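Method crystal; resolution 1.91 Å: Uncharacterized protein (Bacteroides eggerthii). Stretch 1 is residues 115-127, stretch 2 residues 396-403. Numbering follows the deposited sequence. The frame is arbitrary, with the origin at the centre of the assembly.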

# COMPACT_ATOMS: atom_id res chain seq x y z
N ASP A 115 5.99 -6.79 -5.94
CA ASP A 115 6.03 -8.22 -5.76
C ASP A 115 5.74 -8.50 -4.29
O ASP A 115 6.63 -8.46 -3.43
N PHE A 116 4.48 -8.81 -4.02
CA PHE A 116 4.03 -9.07 -2.66
C PHE A 116 4.52 -10.40 -2.09
O PHE A 116 4.35 -10.64 -0.90
N GLU A 117 5.16 -11.22 -2.92
CA GLU A 117 5.78 -12.48 -2.48
C GLU A 117 7.18 -12.26 -1.88
O GLU A 117 7.79 -13.22 -1.40
N LYS A 118 7.70 -11.03 -1.92
CA LYS A 118 9.03 -10.68 -1.42
C LYS A 118 9.01 -9.52 -0.39
O LYS A 118 9.73 -8.53 -0.55
N PRO A 119 8.19 -9.65 0.67
CA PRO A 119 8.18 -8.64 1.71
C PRO A 119 9.47 -8.58 2.50
O PRO A 119 10.09 -9.60 2.73
N THR A 120 9.90 -7.38 2.86
CA THR A 120 10.94 -7.19 3.88
C THR A 120 10.17 -6.48 4.98
O THR A 120 9.64 -5.37 4.77
N VAL A 121 10.07 -7.13 6.12
CA VAL A 121 9.26 -6.63 7.24
C VAL A 121 10.11 -6.14 8.41
O VAL A 121 11.03 -6.82 8.83
N TYR A 122 9.78 -4.95 8.91
CA TYR A 122 10.33 -4.40 10.15
C TYR A 122 9.14 -4.30 11.09
O TYR A 122 8.29 -3.40 10.98
N ASN A 123 9.08 -5.26 12.00
CA ASN A 123 7.92 -5.47 12.85
C ASN A 123 8.05 -4.94 14.27
O ASN A 123 8.96 -5.32 14.99
N PHE A 124 7.11 -4.07 14.64
CA PHE A 124 7.00 -3.54 16.02
C PHE A 124 5.59 -3.81 16.57
O PHE A 124 4.99 -2.94 17.21
N SER A 125 5.14 -5.04 16.34
CA SER A 125 3.83 -5.55 16.77
C SER A 125 4.01 -6.95 17.30
O SER A 125 5.11 -7.48 17.25
N GLY A 126 2.91 -7.54 17.80
CA GLY A 126 2.87 -8.91 18.27
C GLY A 126 3.87 -9.07 19.38
O GLY A 126 3.91 -8.25 20.29
N ASP A 127 4.71 -10.09 19.28
CA ASP A 127 5.80 -10.28 20.22
C ASP A 127 6.79 -9.14 20.31
O ASP A 127 7.51 -9.07 21.27
N PRO A 396 -7.57 -9.89 0.23
CA PRO A 396 -6.44 -9.00 0.03
C PRO A 396 -5.31 -9.72 -0.72
O PRO A 396 -5.20 -10.93 -0.63
N ILE A 397 -4.52 -8.98 -1.49
CA ILE A 397 -3.34 -9.51 -2.17
C ILE A 397 -2.16 -9.60 -1.17
O ILE A 397 -1.19 -10.27 -1.43
N TYR A 398 -2.23 -8.93 -0.02
CA TYR A 398 -1.20 -9.03 1.02
C TYR A 398 -1.83 -8.71 2.38
O TYR A 398 -2.68 -7.84 2.46
N GLN A 399 -1.41 -9.43 3.42
CA GLN A 399 -1.89 -9.21 4.78
C GLN A 399 -0.75 -9.37 5.76
O GLN A 399 0.06 -10.29 5.61
N PHE A 400 -0.68 -8.47 6.73
CA PHE A 400 0.25 -8.60 7.83
C PHE A 400 -0.56 -8.40 9.10
O PHE A 400 -1.05 -7.32 9.35
N LYS A 401 -0.72 -9.46 9.86
CA LYS A 401 -1.47 -9.45 11.09
C LYS A 401 -0.66 -8.83 12.21
O LYS A 401 0.46 -9.29 12.48
N LEU A 402 -1.23 -7.83 12.89
CA LEU A 402 -0.54 -7.08 13.94
C LEU A 402 -0.71 -7.73 15.32
O LEU A 402 -0.09 -7.29 16.27
N GLY A 403 -1.56 -8.75 15.43
CA GLY A 403 -1.84 -9.39 16.72
C GLY A 403 -2.76 -8.53 17.57
O GLY A 403 -3.30 -7.50 17.14

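Two backbone segments too far apart to share a ladder of hydrogen bonds can still be joined by side chains, provided that large groups reach across where the chains diverge and small ones serve where they converge. The pairing of residues 115-127 with 396-403 is a worked example. The strand axes come no nearer than 10.2 Å and run at 44° to each other. The gap is widest in the middle of the register: the CA atoms of F116 and Y398 are 6.4 Å apart, those of V121 and F400 stand 9.2 Å apart, and at S125 and L402 the CA separation has fallen to 5.4 Å.

Aromatic rings fill the near end and the middle. F116, in the type I turn from D115 to K118, points toward the second stretch with chi1 in m. I397, extended as t,t, lays its CG2 over one face of this ring, 4.2 Å from the centroid, a CH-pi contact, while its CD1 lies 3.8 Å from F116 CD2. The ring is also met by the root of the next side chain, with F116 CD1 3.7 Å from Y398 CB. The turn that presents F116 is braced by a hydrogen bond from E117 N to D115 OD1 (3.1 Å).

Y398 and F400, both t, reach across the gap from alternate positions of their strand, while Q399 between them finds no contact here. The hydroxyl end of Y398 rests against the neighbouring P119 and V121: its OH is 4.0 Å from P119 CB and 4.0 Å from V121 CG2. V121, also t, thus meets two aromatic residues, because its CG1 packs 3.6 Å from F400 CE2. From T120 to S125 the side chains alternate: V121, N123 and S125 point toward the second stretch; T120, Y122 and F124 point away.

Further along, F400 approaches a small polar cluster. Its CE1 lies 3.6 Å from N123 OD1 and 3.8 Å from S125 OG, the latter at the ring edge. N123 (t) does not spend its oxygen on the ring: OD1 accepts a 2.6 Å hydrogen bond from S125 OG and a weak one from S125 N at 3.0 Å. S125, in p, is compact enough for the narrowing gap, its CB 3.4 Å from L402 O and its OG 3.8 Å from L402 CD2.

Where the backbones nearly meet, water completes the fit. Water 1 donates to S125 OG and to K401 O, each at 2.7 Å. Water 2 accepts from G126 N (2.9 Å) and donates to L402 O (2.6 Å), bridging the same pair of atoms that the weak direct hydrogen bond of 3.4 Å joins. The aromatic span gives way to a hydrated backbone junction.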

# COMPACT_ATOMS: atom_id res chain seq x y z
CB ASP A 115 7.37 -8.76 -6.16
CG ASP A 115 7.39 -10.27 -6.21
OD1 ASP A 115 6.49 -10.93 -5.65
OD2 ASP A 115 8.33 -10.76 -6.83
CB PHE A 116 2.52 -8.96 -2.58
CG PHE A 116 2.03 -7.57 -2.83
CD1 PHE A 116 2.15 -6.61 -1.84
CD2 PHE A 116 1.47 -7.21 -4.05
CE1 PHE A 116 1.70 -5.31 -2.05
CE2 PHE A 116 1.01 -5.92 -4.26
CZ PHE A 116 1.13 -4.97 -3.26
CB GLU A 117 5.97 -13.43 -3.67
CG GLU A 117 4.75 -13.71 -4.52
CD GLU A 117 3.94 -14.86 -4.01
OE1 GLU A 117 3.48 -14.78 -2.84
OE2 GLU A 117 3.76 -15.83 -4.78
CB LYS A 118 9.93 -10.34 -2.61
CG LYS A 118 10.10 -11.49 -3.60
CD LYS A 118 10.76 -11.02 -4.89
CE LYS A 118 12.27 -11.05 -4.83
NZ LYS A 118 12.76 -12.40 -5.29
CB PRO A 119 7.05 -9.09 2.63
CG PRO A 119 7.01 -10.56 2.48
CD PRO A 119 7.39 -10.84 1.06
CB THR A 120 12.12 -6.36 3.40
OG1 THR A 120 12.76 -7.09 2.36
CG2 THR A 120 13.14 -6.14 4.52
CB VAL A 121 8.31 -7.74 7.75
CG1 VAL A 121 7.44 -7.22 8.89
CG2 VAL A 121 7.41 -8.22 6.60
CB TYR A 122 11.01 -3.06 9.90
CG TYR A 122 12.06 -3.16 8.84
CD1 TYR A 122 13.30 -3.77 9.10
CD2 TYR A 122 11.82 -2.69 7.56
CE1 TYR A 122 14.27 -3.88 8.10
CE2 TYR A 122 12.78 -2.79 6.57
CZ TYR A 122 13.99 -3.38 6.83
OH TYR A 122 14.88 -3.41 5.78
CB ASN A 123 7.65 -6.95 12.94
CG ASN A 123 6.39 -7.25 13.72
OD1 ASN A 123 5.42 -6.50 13.69
ND2 ASN A 123 6.39 -8.36 14.41
CB PHE A 124 7.44 -2.08 16.12
CG PHE A 124 8.87 -1.90 15.71
CD1 PHE A 124 9.21 -1.80 14.35
CD2 PHE A 124 9.89 -1.96 16.65
CE1 PHE A 124 10.52 -1.73 13.95
CE2 PHE A 124 11.21 -1.90 16.26
CZ PHE A 124 11.53 -1.79 14.91
CB SER A 125 2.80 -5.53 15.63
OG SER A 125 2.98 -6.57 14.67
CB ASP A 127 6.62 -11.56 19.91
CG ASP A 127 6.00 -12.82 20.49
OD1 ASP A 127 4.86 -12.78 21.01
OD2 ASP A 127 6.67 -13.87 20.44
CB PRO A 396 -6.00 -8.64 1.45
CG PRO A 396 -6.63 -9.62 2.34
CD PRO A 396 -7.87 -10.12 1.65
CB ILE A 397 -3.00 -8.67 -3.41
CG1 ILE A 397 -1.96 -9.36 -4.29
CG2 ILE A 397 -2.51 -7.29 -3.03
CD1 ILE A 397 -1.73 -8.65 -5.61
CB TYR A 398 -0.03 -8.05 0.77
CG TYR A 398 1.03 -8.11 1.85
CD1 TYR A 398 1.94 -9.16 1.90
CD2 TYR A 398 1.08 -7.15 2.87
CE1 TYR A 398 2.89 -9.25 2.91
CE2 TYR A 398 2.02 -7.23 3.89
CZ TYR A 398 2.92 -8.27 3.90
OH TYR A 398 3.83 -8.35 4.92
CB GLN A 399 -2.95 -10.25 5.13
CG GLN A 399 -3.62 -10.03 6.48
CD GLN A 399 -4.60 -11.12 6.81
OE1 GLN A 399 -4.23 -12.28 6.97
NE2 GLN A 399 -5.85 -10.75 6.91
CB PHE A 400 1.44 -7.64 7.78
CG PHE A 400 2.47 -7.95 8.82
CD1 PHE A 400 2.33 -7.47 10.12
CD2 PHE A 400 3.54 -8.80 8.53
CE1 PHE A 400 3.25 -7.81 11.11
CE2 PHE A 400 4.47 -9.14 9.52
CZ PHE A 400 4.31 -8.65 10.81
CB LYS A 401 -1.85 -10.89 11.42
CG LYS A 401 -3.01 -11.41 10.59
CD LYS A 401 -3.33 -12.83 11.02
CE LYS A 401 -4.79 -13.00 11.33
NZ LYS A 401 -5.28 -12.25 12.54
CB LEU A 402 -1.04 -5.61 13.96
CG LEU A 402 -0.84 -4.74 12.70
CD1 LEU A 402 -1.70 -3.47 12.74
CD2 LEU A 402 0.63 -4.43 12.58
O HOH W 1 2.09 -9.09 14.64
O HOH W 2 0.28 -7.03 18.82